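Local coordinates for protein oxidoreductase (PDB 1ZH8) that probably catalyses an NADP-dependent oxidation or reduction at a CH-OH group of a still unidentified substrate, as a member of the GFO/IDH/MocA oxidoreductase family, at residues 183-186 with 190-193; 195-200 with 321-326; 72-77 with 96-101; 168-173 with 201-206. One frame throughout, in Å; residues are numbered along the deposited sequence.

Interaction 1: 183-186 with 190-193; sequences TDWR and KHVG. With NAP (NADP nicotinamide-adenine-dinucleotide phosphate), chain D.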
# COMPACT_ATOMS: atom_id res chain seq x y z
N THR A 183 -28.24 5.94 9.84
CA THR A 183 -28.65 5.09 10.94
C THR A 183 -27.93 5.47 12.24
O THR A 183 -26.71 5.73 12.25
CB THR A 183 -28.39 3.61 10.63
OG1 THR A 183 -27.01 3.44 10.28
CG2 THR A 183 -29.27 3.15 9.48
N ASP A 184 -28.70 5.48 13.33
CA ASP A 184 -28.24 5.98 14.63
C ASP A 184 -26.97 5.30 15.18
O ASP A 184 -26.03 5.98 15.65
CB ASP A 184 -29.39 5.97 15.66
CG ASP A 184 -30.01 4.56 15.89
OD1 ASP A 184 -29.47 3.53 15.43
OD2 ASP A 184 -31.06 4.49 16.55
N TRP A 185 -26.91 3.98 15.07
CA TRP A 185 -25.80 3.20 15.61
C TRP A 185 -24.52 3.28 14.76
O TRP A 185 -23.43 2.91 15.23
CB TRP A 185 -26.22 1.75 15.85
CG TRP A 185 -26.56 1.00 14.57
CD1 TRP A 185 -27.78 0.98 13.91
CD2 TRP A 185 -25.68 0.18 13.79
NE1 TRP A 185 -27.70 0.19 12.78
CE2 TRP A 185 -26.43 -0.32 12.69
CE3 TRP A 185 -24.34 -0.20 13.92
CZ2 TRP A 185 -25.87 -1.16 11.73
CZ3 TRP A 185 -23.78 -1.03 12.97
CH2 TRP A 185 -24.54 -1.50 11.87
N ARG A 186 -24.64 3.76 13.51
CA ARG A 186 -23.46 4.11 12.69
C ARG A 186 -22.99 5.57 12.86
O ARG A 186 -21.81 5.87 12.72
CB ARG A 186 -23.69 3.79 11.20
CG ARG A 186 -23.80 2.27 10.87
CD ARG A 186 -23.91 2.04 9.35
NE ARG A 186 -24.05 0.63 8.97
CZ ARG A 186 -25.21 0.00 8.73
NH1 ARG A 186 -26.38 0.65 8.82
NH2 ARG A 186 -25.19 -1.28 8.39
N LYS A 190 -20.58 2.35 18.32
CA LYS A 190 -20.03 1.68 19.50
C LYS A 190 -19.01 0.64 19.05
O LYS A 190 -18.19 0.18 19.85
CB LYS A 190 -21.14 1.08 20.37
CG LYS A 190 -21.99 2.16 21.07
CD LYS A 190 -23.15 1.61 21.90
CE LYS A 190 -23.90 2.75 22.58
NZ LYS A 190 -24.76 2.30 23.70
N HIS A 191 -19.04 0.30 17.76
CA HIS A 191 -18.09 -0.65 17.21
C HIS A 191 -16.70 -0.05 16.91
O HIS A 191 -16.56 1.11 16.51
CB HIS A 191 -18.69 -1.38 16.02
CG HIS A 191 -19.28 -0.50 14.97
ND1 HIS A 191 -20.43 0.24 15.18
CD2 HIS A 191 -18.92 -0.28 13.69
CE1 HIS A 191 -20.74 0.89 14.08
NE2 HIS A 191 -19.84 0.60 13.15
N VAL A 192 -15.66 -0.86 17.11
CA VAL A 192 -14.28 -0.39 16.96
C VAL A 192 -14.06 0.16 15.55
O VAL A 192 -14.40 -0.48 14.54
CB VAL A 192 -13.24 -1.51 17.37
CG1 VAL A 192 -13.31 -2.72 16.45
CG2 VAL A 192 -11.82 -0.97 17.43
N GLY A 193 -13.56 1.39 15.48
CA GLY A 193 -13.21 1.98 14.20
C GLY A 193 -14.36 2.42 13.30
O GLY A 193 -14.12 2.77 12.14
PA NAP D . -30.54 -0.59 10.45
O1A NAP D . -31.25 -0.19 9.20
O2A NAP D . -30.42 0.49 11.43
O5B NAP D . -31.26 -1.90 11.03
C5B NAP D . -31.27 -2.14 12.42
C4B NAP D . -32.68 -2.56 12.80
O4B NAP D . -32.70 -3.04 14.15
C3B NAP D . -33.66 -1.40 12.74
O3B NAP D . -34.86 -1.96 12.30
C2B NAP D . -33.76 -1.01 14.21
O2B NAP D . -34.80 -0.20 14.74
C1B NAP D . -33.74 -2.38 14.85
N9A NAP D . -33.44 -2.29 16.28
C8A NAP D . -32.65 -1.37 16.92
N7A NAP D . -32.64 -1.67 18.24
C5A NAP D . -33.43 -2.76 18.43
C6A NAP D . -33.78 -3.49 19.56
N6A NAP D . -33.34 -3.14 20.76
N1A NAP D . -34.60 -4.59 19.44
C2A NAP D . -35.08 -4.95 18.21
N3A NAP D . -34.74 -4.23 17.09
C4A NAP D . -33.93 -3.16 17.20
O3 NAP D . -29.07 -1.07 10.06
PN NAP D . -28.75 -2.24 9.00
O1N NAP D . -29.93 -3.06 8.60
O2N NAP D . -27.91 -1.53 8.05
O5D NAP D . -27.77 -3.24 9.81
C5D NAP D . -28.23 -4.25 10.70
C4D NAP D . -27.19 -5.36 10.76
O4D NAP D . -26.97 -5.85 9.44
C3D NAP D . -25.84 -4.83 11.26
O3D NAP D . -25.23 -5.75 12.14
C2D NAP D . -24.99 -4.69 10.02
O2D NAP D . -23.61 -4.87 10.28
C1D NAP D . -25.58 -5.76 9.12
N1N NAP D . -25.38 -5.43 7.71
C2N NAP D . -24.69 -6.32 6.94
C3N NAP D . -24.45 -6.05 5.59
C7N NAP D . -23.89 -7.12 4.68
O7N NAP D . -23.65 -6.75 3.34
N7N NAP D . -23.64 -8.37 5.13
C4N NAP D . -24.94 -4.86 5.03
C5N NAP D . -25.65 -3.96 5.83
C6N NAP D . -25.87 -4.26 7.18
P2B NAP D . -36.26 0.20 14.19
O1X NAP D . -37.29 -0.85 14.53
O2X NAP D . -36.25 0.39 12.69
O3X NAP D . -36.57 1.50 14.91
O HOH W 1 -22.39 1.03 17.02

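Interaction 2: 195-200 with 321-326; sequences FLSDGG and AFIEAC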
# COMPACT_ATOMS: atom_id res chain seq x y z
N PHE A 195 -16.87 2.81 10.64
CA PHE A 195 -17.06 2.16 9.35
C PHE A 195 -15.93 1.22 9.02
O PHE A 195 -16.09 0.34 8.19
CB PHE A 195 -17.22 3.17 8.22
CG PHE A 195 -18.61 3.65 8.06
CD1 PHE A 195 -19.55 2.90 7.35
CD2 PHE A 195 -19.02 4.85 8.64
CE1 PHE A 195 -20.86 3.34 7.20
CE2 PHE A 195 -20.35 5.31 8.50
CZ PHE A 195 -21.27 4.55 7.78
N LEU A 196 -14.78 1.41 9.67
CA LEU A 196 -13.66 0.52 9.44
C LEU A 196 -13.98 -0.93 9.82
O LEU A 196 -13.60 -1.86 9.09
CB LEU A 196 -12.38 1.02 10.10
CG LEU A 196 -11.93 2.43 9.67
CD1 LEU A 196 -10.61 2.78 10.38
CD2 LEU A 196 -11.82 2.56 8.14
N SER A 197 -14.70 -1.14 10.93
CA SER A 197 -15.13 -2.50 11.27
C SER A 197 -16.35 -2.92 10.47
O SER A 197 -16.45 -4.06 10.03
CB SER A 197 -15.50 -2.58 12.75
OG SER A 197 -14.37 -2.74 13.55
N ASP A 198 -17.28 -2.00 10.30
CA ASP A 198 -18.54 -2.27 9.65
C ASP A 198 -18.31 -2.91 8.26
O ASP A 198 -18.81 -4.00 8.00
CB ASP A 198 -19.39 -0.98 9.60
CG ASP A 198 -20.70 -1.15 8.86
OD1 ASP A 198 -21.18 -2.30 8.70
OD2 ASP A 198 -21.24 -0.12 8.42
N GLY A 199 -17.52 -2.25 7.42
CA GLY A 199 -17.18 -2.79 6.12
C GLY A 199 -15.88 -3.57 6.11
O GLY A 199 -15.67 -4.39 5.23
N GLY A 200 -15.01 -3.34 7.09
CA GLY A 200 -13.69 -3.99 7.11
C GLY A 200 -13.70 -5.50 7.31
O GLY A 200 -12.92 -6.23 6.66
N ALA A 321 -10.60 -9.04 14.54
CA ALA A 321 -9.22 -8.88 15.04
C ALA A 321 -8.26 -8.16 14.06
O ALA A 321 -7.48 -7.30 14.48
CB ALA A 321 -8.64 -10.23 15.46
N PHE A 322 -8.32 -8.53 12.78
CA PHE A 322 -7.54 -7.83 11.76
C PHE A 322 -7.84 -6.32 11.79
O PHE A 322 -6.92 -5.51 11.87
CB PHE A 322 -7.80 -8.41 10.35
CG PHE A 322 -7.18 -7.60 9.24
CD1 PHE A 322 -5.87 -7.84 8.83
CD2 PHE A 322 -7.90 -6.58 8.62
CE1 PHE A 322 -5.28 -7.10 7.81
CE2 PHE A 322 -7.32 -5.81 7.60
CZ PHE A 322 -6.01 -6.08 7.19
N ILE A 323 -9.12 -5.96 11.74
CA ILE A 323 -9.50 -4.55 11.75
C ILE A 323 -9.16 -3.89 13.08
O ILE A 323 -8.55 -2.81 13.10
CB ILE A 323 -10.99 -4.34 11.42
CG1 ILE A 323 -11.29 -4.87 10.00
CG2 ILE A 323 -11.37 -2.87 11.51
CD1 ILE A 323 -10.54 -4.17 8.93
N GLU A 324 -9.51 -4.53 14.19
CA GLU A 324 -9.17 -3.94 15.49
C GLU A 324 -7.65 -3.68 15.63
O GLU A 324 -7.25 -2.65 16.15
CB GLU A 324 -9.71 -4.78 16.64
CG GLU A 324 -9.50 -4.13 18.01
CD GLU A 324 -10.34 -4.74 19.12
OE1 GLU A 324 -11.43 -5.31 18.84
OE2 GLU A 324 -9.92 -4.62 20.28
N ALA A 325 -6.82 -4.58 15.12
CA ALA A 325 -5.37 -4.37 15.10
C ALA A 325 -4.96 -3.12 14.32
O ALA A 325 -4.18 -2.32 14.82
CB ALA A 325 -4.65 -5.60 14.57
N CYS A 326 -5.48 -2.97 13.10
CA CYS A 326 -5.29 -1.78 12.28
C CYS A 326 -5.68 -0.47 12.96
O CYS A 326 -4.96 0.51 12.88
CB CYS A 326 -6.10 -1.89 11.01
SG CYS A 326 -5.48 -3.12 9.87

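Interaction 3: 72-77 with 96-101; sequences DSYEEL and LPFIEK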
# COMPACT_ATOMS: atom_id res chain seq x y z
N ASP A 72 -43.98 -7.37 20.21
CA ASP A 72 -43.45 -6.15 20.80
C ASP A 72 -42.03 -6.33 21.33
O ASP A 72 -41.28 -5.37 21.42
CB ASP A 72 -44.38 -5.65 21.92
CG ASP A 72 -45.73 -5.14 21.39
OD1 ASP A 72 -45.77 -4.62 20.24
OD2 ASP A 72 -46.75 -5.22 22.12
N SER A 73 -41.66 -7.56 21.67
CA SER A 73 -40.31 -7.81 22.15
C SER A 73 -39.73 -9.14 21.67
O SER A 73 -40.44 -10.13 21.44
CB SER A 73 -40.25 -7.71 23.69
OG SER A 73 -40.67 -8.92 24.28
N TYR A 74 -38.41 -9.15 21.56
CA TYR A 74 -37.63 -10.30 21.16
C TYR A 74 -37.78 -11.44 22.15
O TYR A 74 -37.88 -12.61 21.73
CB TYR A 74 -36.19 -9.86 21.11
CG TYR A 74 -35.17 -10.92 20.89
CD1 TYR A 74 -35.19 -11.72 19.75
CD2 TYR A 74 -34.11 -11.07 21.77
CE1 TYR A 74 -34.21 -12.67 19.52
CE2 TYR A 74 -33.12 -12.02 21.56
CZ TYR A 74 -33.17 -12.81 20.43
OH TYR A 74 -32.18 -13.75 20.23
N GLU A 75 -37.78 -11.11 23.44
CA GLU A 75 -37.90 -12.11 24.51
C GLU A 75 -39.21 -12.87 24.36
O GLU A 75 -39.25 -14.07 24.63
CB GLU A 75 -37.82 -11.46 25.91
CG GLU A 75 -36.46 -10.89 26.32
CD GLU A 75 -36.15 -9.53 25.69
OE1 GLU A 75 -37.00 -8.97 24.97
OE2 GLU A 75 -35.03 -9.01 25.92
N GLU A 76 -40.26 -12.18 23.92
CA GLU A 76 -41.57 -12.82 23.73
C GLU A 76 -41.54 -13.71 22.51
O GLU A 76 -42.07 -14.82 22.53
CB GLU A 76 -42.73 -11.81 23.63
CG GLU A 76 -44.11 -12.50 23.54
CD GLU A 76 -45.32 -11.54 23.49
OE1 GLU A 76 -45.14 -10.31 23.30
OE2 GLU A 76 -46.47 -12.03 23.64
N LEU A 77 -40.91 -13.21 21.45
CA LEU A 77 -40.74 -14.00 20.23
C LEU A 77 -40.06 -15.30 20.57
O LEU A 77 -40.51 -16.36 20.15
CB LEU A 77 -39.92 -13.22 19.23
CG LEU A 77 -39.65 -13.85 17.87
CD1 LEU A 77 -39.72 -12.77 16.81
CD2 LEU A 77 -38.31 -14.52 17.89
N LEU A 96 -24.13 -9.81 21.02
CA LEU A 96 -23.82 -10.63 22.21
C LEU A 96 -25.06 -10.92 23.08
O LEU A 96 -25.47 -12.08 23.18
CB LEU A 96 -22.65 -10.07 23.05
CG LEU A 96 -22.40 -10.77 24.40
CD1 LEU A 96 -22.03 -12.24 24.24
CD2 LEU A 96 -21.35 -10.06 25.25
N PRO A 97 -25.68 -9.89 23.69
CA PRO A 97 -26.80 -10.24 24.59
C PRO A 97 -27.92 -11.01 23.90
O PRO A 97 -28.53 -11.88 24.52
CB PRO A 97 -27.29 -8.89 25.13
CG PRO A 97 -26.74 -7.87 24.21
CD PRO A 97 -25.44 -8.43 23.67
N PHE A 98 -28.18 -10.72 22.62
CA PHE A 98 -29.29 -11.36 21.91
C PHE A 98 -28.98 -12.81 21.51
O PHE A 98 -29.85 -13.69 21.58
CB PHE A 98 -29.73 -10.53 20.70
CG PHE A 98 -30.69 -9.43 21.03
CD1 PHE A 98 -30.56 -8.69 22.21
CD2 PHE A 98 -31.73 -9.11 20.15
CE1 PHE A 98 -31.48 -7.66 22.52
CE2 PHE A 98 -32.61 -8.08 20.42
CZ PHE A 98 -32.50 -7.36 21.61
N ILE A 99 -27.73 -13.07 21.13
CA ILE A 99 -27.28 -14.44 20.88
C ILE A 99 -27.44 -15.26 22.16
O ILE A 99 -27.98 -16.37 22.14
CB ILE A 99 -25.82 -14.48 20.35
CG1 ILE A 99 -25.79 -13.99 18.89
CG2 ILE A 99 -25.21 -15.89 20.50
CD1 ILE A 99 -24.39 -13.61 18.36
N GLU A 100 -27.01 -14.69 23.29
CA GLU A 100 -27.12 -15.38 24.57
C GLU A 100 -28.57 -15.68 24.92
O GLU A 100 -28.87 -16.77 25.43
CB GLU A 100 -26.47 -14.60 25.71
CG GLU A 100 -26.32 -15.45 26.98
CD GLU A 100 -25.52 -14.78 28.08
OE1 GLU A 100 -24.97 -13.68 27.85
OE2 GLU A 100 -25.45 -15.35 29.19
N LYS A 101 -29.46 -14.73 24.67
CA LYS A 101 -30.88 -14.95 24.95
C LYS A 101 -31.39 -16.13 24.11
O LYS A 101 -32.06 -17.02 24.63
CB LYS A 101 -31.71 -13.69 24.72
CG LYS A 101 -31.78 -12.76 25.92
CD LYS A 101 -32.04 -11.30 25.52
CE LYS A 101 -31.82 -10.36 26.71
NZ LYS A 101 -31.68 -8.92 26.32

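Interaction 4: 168-173 with 201-206; sequences WQIWVG and VHHAAA. With NAP (NADP nicotinamide-adenine-dinucleotide phosphate), chain D.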
# COMPACT_ATOMS: atom_id res chain seq x y z
N TRP A 168 -5.27 -4.22 -2.13
CA TRP A 168 -6.68 -3.96 -2.29
C TRP A 168 -6.89 -2.51 -1.89
O TRP A 168 -6.63 -2.12 -0.74
CB TRP A 168 -7.51 -4.89 -1.42
CG TRP A 168 -8.95 -5.07 -1.84
CD1 TRP A 168 -9.62 -4.38 -2.81
CD2 TRP A 168 -9.91 -5.97 -1.26
NE1 TRP A 168 -10.93 -4.82 -2.89
CE2 TRP A 168 -11.13 -5.79 -1.95
CE3 TRP A 168 -9.86 -6.92 -0.22
CZ2 TRP A 168 -12.29 -6.53 -1.67
CZ3 TRP A 168 -11.01 -7.66 0.07
CH2 TRP A 168 -12.21 -7.45 -0.65
N GLN A 169 -7.32 -1.70 -2.85
CA GLN A 169 -7.64 -0.30 -2.62
C GLN A 169 -9.08 -0.08 -2.90
O GLN A 169 -9.53 -0.34 -4.02
CB GLN A 169 -6.86 0.61 -3.56
CG GLN A 169 -5.41 0.48 -3.40
CD GLN A 169 -4.71 1.64 -4.00
OE1 GLN A 169 -5.24 2.76 -4.01
NE2 GLN A 169 -3.51 1.39 -4.52
N ILE A 170 -9.81 0.45 -1.93
CA ILE A 170 -11.25 0.59 -2.05
C ILE A 170 -11.64 2.03 -1.80
O ILE A 170 -11.25 2.62 -0.79
CB ILE A 170 -11.97 -0.36 -1.07
CG1 ILE A 170 -11.48 -1.80 -1.28
CG2 ILE A 170 -13.51 -0.24 -1.18
CD1 ILE A 170 -11.86 -2.72 -0.18
N TRP A 171 -12.41 2.62 -2.70
CA TRP A 171 -12.85 3.99 -2.51
C TRP A 171 -14.36 4.06 -2.59
O TRP A 171 -14.91 4.16 -3.68
CB TRP A 171 -12.19 4.90 -3.54
CG TRP A 171 -10.69 4.89 -3.51
CD1 TRP A 171 -9.84 4.05 -4.20
CD2 TRP A 171 -9.84 5.77 -2.76
NE1 TRP A 171 -8.53 4.36 -3.92
CE2 TRP A 171 -8.51 5.41 -3.04
CE3 TRP A 171 -10.09 6.83 -1.88
CZ2 TRP A 171 -7.42 6.07 -2.46
CZ3 TRP A 171 -9.01 7.49 -1.31
CH2 TRP A 171 -7.69 7.10 -1.60
N VAL A 172 -15.03 4.00 -1.45
CA VAL A 172 -16.50 3.87 -1.42
C VAL A 172 -17.27 5.14 -1.83
O VAL A 172 -18.36 5.04 -2.39
CB VAL A 172 -17.00 3.27 -0.08
CG1 VAL A 172 -18.42 2.74 -0.23
CG2 VAL A 172 -16.08 2.13 0.38
N GLY A 173 -16.70 6.32 -1.57
CA GLY A 173 -17.35 7.60 -1.88
C GLY A 173 -18.77 7.78 -1.33
O GLY A 173 -19.64 8.33 -2.02
N VAL A 201 -14.59 -5.99 8.19
CA VAL A 201 -14.72 -7.44 8.37
C VAL A 201 -14.94 -8.19 7.02
O VAL A 201 -14.36 -9.25 6.79
CB VAL A 201 -15.71 -7.82 9.50
CG1 VAL A 201 -15.19 -7.27 10.83
CG2 VAL A 201 -17.14 -7.30 9.22
N HIS A 202 -15.73 -7.62 6.11
CA HIS A 202 -15.87 -8.20 4.75
C HIS A 202 -14.52 -8.38 4.06
O HIS A 202 -14.20 -9.48 3.57
CB HIS A 202 -16.73 -7.31 3.86
CG HIS A 202 -18.15 -7.24 4.28
ND1 HIS A 202 -18.94 -8.36 4.41
CD2 HIS A 202 -18.93 -6.19 4.61
CE1 HIS A 202 -20.15 -8.00 4.80
NE2 HIS A 202 -20.17 -6.68 4.93
N HIS A 203 -13.74 -7.31 4.03
CA HIS A 203 -12.44 -7.35 3.38
C HIS A 203 -11.46 -8.34 4.05
O HIS A 203 -10.75 -9.08 3.36
CB HIS A 203 -11.90 -5.93 3.24
CG HIS A 203 -12.95 -4.93 2.81
ND1 HIS A 203 -13.11 -3.70 3.41
CD2 HIS A 203 -13.95 -5.02 1.89
CE1 HIS A 203 -14.13 -3.06 2.86
NE2 HIS A 203 -14.65 -3.84 1.93
N ALA A 204 -11.44 -8.39 5.38
CA ALA A 204 -10.58 -9.36 6.07
C ALA A 204 -11.04 -10.78 5.73
O ALA A 204 -10.21 -11.69 5.51
CB ALA A 204 -10.62 -9.13 7.59
N ALA A 205 -12.36 -10.97 5.68
CA ALA A 205 -12.89 -12.28 5.36
C ALA A 205 -12.32 -12.74 4.00
O ALA A 205 -11.75 -13.84 3.88
CB ALA A 205 -14.40 -12.27 5.36
N ALA A 206 -12.39 -11.85 3.01
CA ALA A 206 -11.93 -12.18 1.67
C ALA A 206 -10.43 -12.45 1.61
O ALA A 206 -10.00 -13.44 1.02
CB ALA A 206 -12.32 -11.10 0.67
PA NAP D . -30.54 -0.59 10.45
O1A NAP D . -31.25 -0.19 9.20
O2A NAP D . -30.42 0.49 11.43
O5B NAP D . -31.26 -1.90 11.03
C5B NAP D . -31.27 -2.14 12.42
C4B NAP D . -32.68 -2.56 12.80
O4B NAP D . -32.70 -3.04 14.15
C3B NAP D . -33.66 -1.40 12.74
O3B NAP D . -34.86 -1.96 12.30
C2B NAP D . -33.76 -1.01 14.21
O2B NAP D . -34.80 -0.20 14.74
C1B NAP D . -33.74 -2.38 14.85
N9A NAP D . -33.44 -2.29 16.28
C8A NAP D . -32.65 -1.37 16.92
N7A NAP D . -32.64 -1.67 18.24
C5A NAP D . -33.43 -2.76 18.43
C6A NAP D . -33.78 -3.49 19.56
N6A NAP D . -33.34 -3.14 20.76
N1A NAP D . -34.60 -4.59 19.44
C2A NAP D . -35.08 -4.95 18.21
N3A NAP D . -34.74 -4.23 17.09
C4A NAP D . -33.93 -3.16 17.20
O3 NAP D . -29.07 -1.07 10.06
PN NAP D . -28.75 -2.24 9.00
O1N NAP D . -29.93 -3.06 8.60
O2N NAP D . -27.91 -1.53 8.05
O5D NAP D . -27.77 -3.24 9.81
C5D NAP D . -28.23 -4.25 10.70
C4D NAP D . -27.19 -5.36 10.76
O4D NAP D . -26.97 -5.85 9.44
C3D NAP D . -25.84 -4.83 11.26
O3D NAP D . -25.23 -5.75 12.14
C2D NAP D . -24.99 -4.69 10.02
O2D NAP D . -23.61 -4.87 10.28
C1D NAP D . -25.58 -5.76 9.12
N1N NAP D . -25.38 -5.43 7.71
C2N NAP D . -24.69 -6.32 6.94
C3N NAP D . -24.45 -6.05 5.59
C7N NAP D . -23.89 -7.12 4.68
O7N NAP D . -23.65 -6.75 3.34
N7N NAP D . -23.64 -8.37 5.13
C4N NAP D . -24.94 -4.86 5.03
C5N NAP D . -25.65 -3.96 5.83
C6N NAP D . -25.87 -4.26 7.18
P2B NAP D . -36.26 0.20 14.19
O1X NAP D . -37.29 -0.85 14.53
O2X NAP D . -36.25 0.39 12.69
O3X NAP D . -36.57 1.50 14.91

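Interaction 1: 183-186 with 190-193
Trp-185 and Lys-190 bring the two segments closest, their CA atoms 7.1 Å apart, between the short helix begun at Asp-184 and the irregular chain of 190-193. No direct hydrogen bond joins the segments; a water does so instead. It donates to Trp-185 O at 2.8 Å, accepts from Lys-190 N, and also bonds His-191 ND1, lying in the plane of the imidazole at its edge. Beside it, His-191 CE1 approaches the six-membered ring of Trp-185, 3.8 Å from CE3, with the ring planes inclined at 52°. One face of the indole lies against Arg-186 CG and Thr-183 OG1, its own CG set between the backbone N and the carbonyl carbon (chi1 65°), and this leaves its two ends with different tasks: the benzo side meets His-191, while NE1 donates to NAP O2A at 3.1 Å. Arg-186 runs extended from CG to NE and lays its guanidinium against the indole, with Trp-185 CZ2 3.2 Å above the guanidinium plane and over its centre. From the edge of that plane NH1 and NH2 both reach NAP O2N, each at 2.8 Å, and NH1 also donates to Thr-183 OG1 at 3.2 Å, while NE forms a salt bridge with Asp-198. On the exposed side, the ammonium end of Lys-190 turns away to form a salt bridge with Glu-93. The guanidinium is thus fixed in rotation by bonds from all three of its nitrogens, and its charge probably offsets that of the NADP pyrophosphate, which Trp-185 and Arg-186 grip from the C-terminal domain.

Interaction 2: 195-200 with 321-326
Ile-323 points toward helix 195-200 and supplies more than half of the buried surface, its two branches dividing the opposite helix between them. CG2, trans to the backbone N, drops between the first turn's carbonyl and a serine side chain: it lies 3.4 Å from Leu-196 O and, in the conformer given, 3.6 Å from Ser-197 OG. The other branch turns at chi2 (-62°) and sets CD1 against the bare backbone of Gly-200, 3.6 Å from its CA. With no side chain at Gly-200, the methyl rests directly on the helix backbone. Leu-196 adds a looser apolar touch, CB to Ile-323 CG2 at 4.3 Å. Ser-197 OG, although beside a methyl, probably bonds Val-192 O. The helix segments run nearly antiparallel, at 154°, with axes 9.5 Å apart at closest approach. Asp-198 faces away from this seam toward the cofactor side, where Lys-113 pairs with its carboxylate. Behind the seam, Leu-196 and Cys-326 meet Leu-234 of strand 233-240, and Phe-322 packs on strand 214-222, so that the two helices lie together against the large mixed sheet of the C-terminal domain.

Interaction 3: 72-77 with 96-101
Tyr-74 and Phe-98 make the tight half of this contact, an offset stack with ring planes only 5° apart and centroids 4.4 Å apart. Each ring lies with its rim over the other's face, Tyr-74 CD2 to Phe-98 CD2 at 3.5 Å. With CG trans to its backbone N (chi1 173°), Tyr-74 reaches across to the facing helix, and its hydroxyl donates to Phe-98 O at 2.7 Å. The donor stands 45° out of the carbonyl plane. One residue thus both covers the phenyl ring of Phe-98 and bonds its backbone. The two helices belong to the parallel-sheet Rossmann domain, following strands 69-71 and 85-88; Tyr-74 and Phe-98 both rest on Val-24 of strand 19-24, while the Phe-98 side chain also comes within about 4 Å of the bound NADP (nearest atoms). Ser-73 caps the first of these helices, its OG accepting from Glu-76 N. Toward solvent the contact loosens. Lys-101 lays CB 3.8 Å from Tyr-74 CE2, then extends outward to the exposed Glu-75, whose chain bends at chi2 to meet it. Lys-101 NZ and Glu-75 OE2, 3.4 Å apart, form a salt bridge whose hydrogen bond is weak; a second conformer of Lys-101 makes it less certain.

Interaction 4: 168-173 with 201-206
His-203 and Trp-168 are brought together by different first torsions: the histidine ring sits trans to its carbonyl carbon (chi1 -42°), whereas the indole swings trans to its backbone N (chi1 -159°) and carries its six-membered ring to the helix. The imidazole turns an edge toward the indole face in a T-shaped pair, planes at 70° and centroids 5.2 Å apart. Ile-170, two residues along the strand and on the same side of it, fills the angle between the rings. Its CD1 stands 3.6 Å from the His-203 centroid, almost directly above the ring centre, in a CH-pi contact, and the same methyl lies above the rim of the Trp-168 face. At its far end the indole's edge meets His-203 O, 3.6 Å from CZ3, and the same CZ3 also touches the methyl CB of Ala-206 at 3.7 Å. The polar ends of both rings find partners beyond the contact: His-203 ND1 bonds Tyr-248 OH, and Trp-168 NE1 bonds Glu-258. One position earlier on the helix, His-202 leads away from the strand to the nicotinamide amide, CE1 to NAP N7N at 3.5 Å, while Glu-140 holds its ND1. Strand 168-171 lies inside the large mixed sheet, paired with strand 245-251, and helix 201-206 runs roughly antiparallel to it (axes 11.6 Å apart) on one face of that sheet, while Ala-204, which points away from the strand, meets Phe-322 of helix 313-329.

From the N terminus, interaction 3 comes first, closing a short loop wholly within the Rossmann domain and standing apart from the other three. Interaction 4 then opens at strand 163-171 and closes on helix 195-211; interaction 1, whose segments are separated by only three residues, lies within that loop. Interaction 2 crosses interaction 4, since it starts on the same helix before 201-206 and closes much later at 321-326, bringing helix 313-329 back to the C-terminal domain. Interactions 1 and 2 touch through a salt bridge, and 2 and 4 through packing between helices. Helix 195-211 therefore joins sheet, late helix and the NADP-binding segment 183-186.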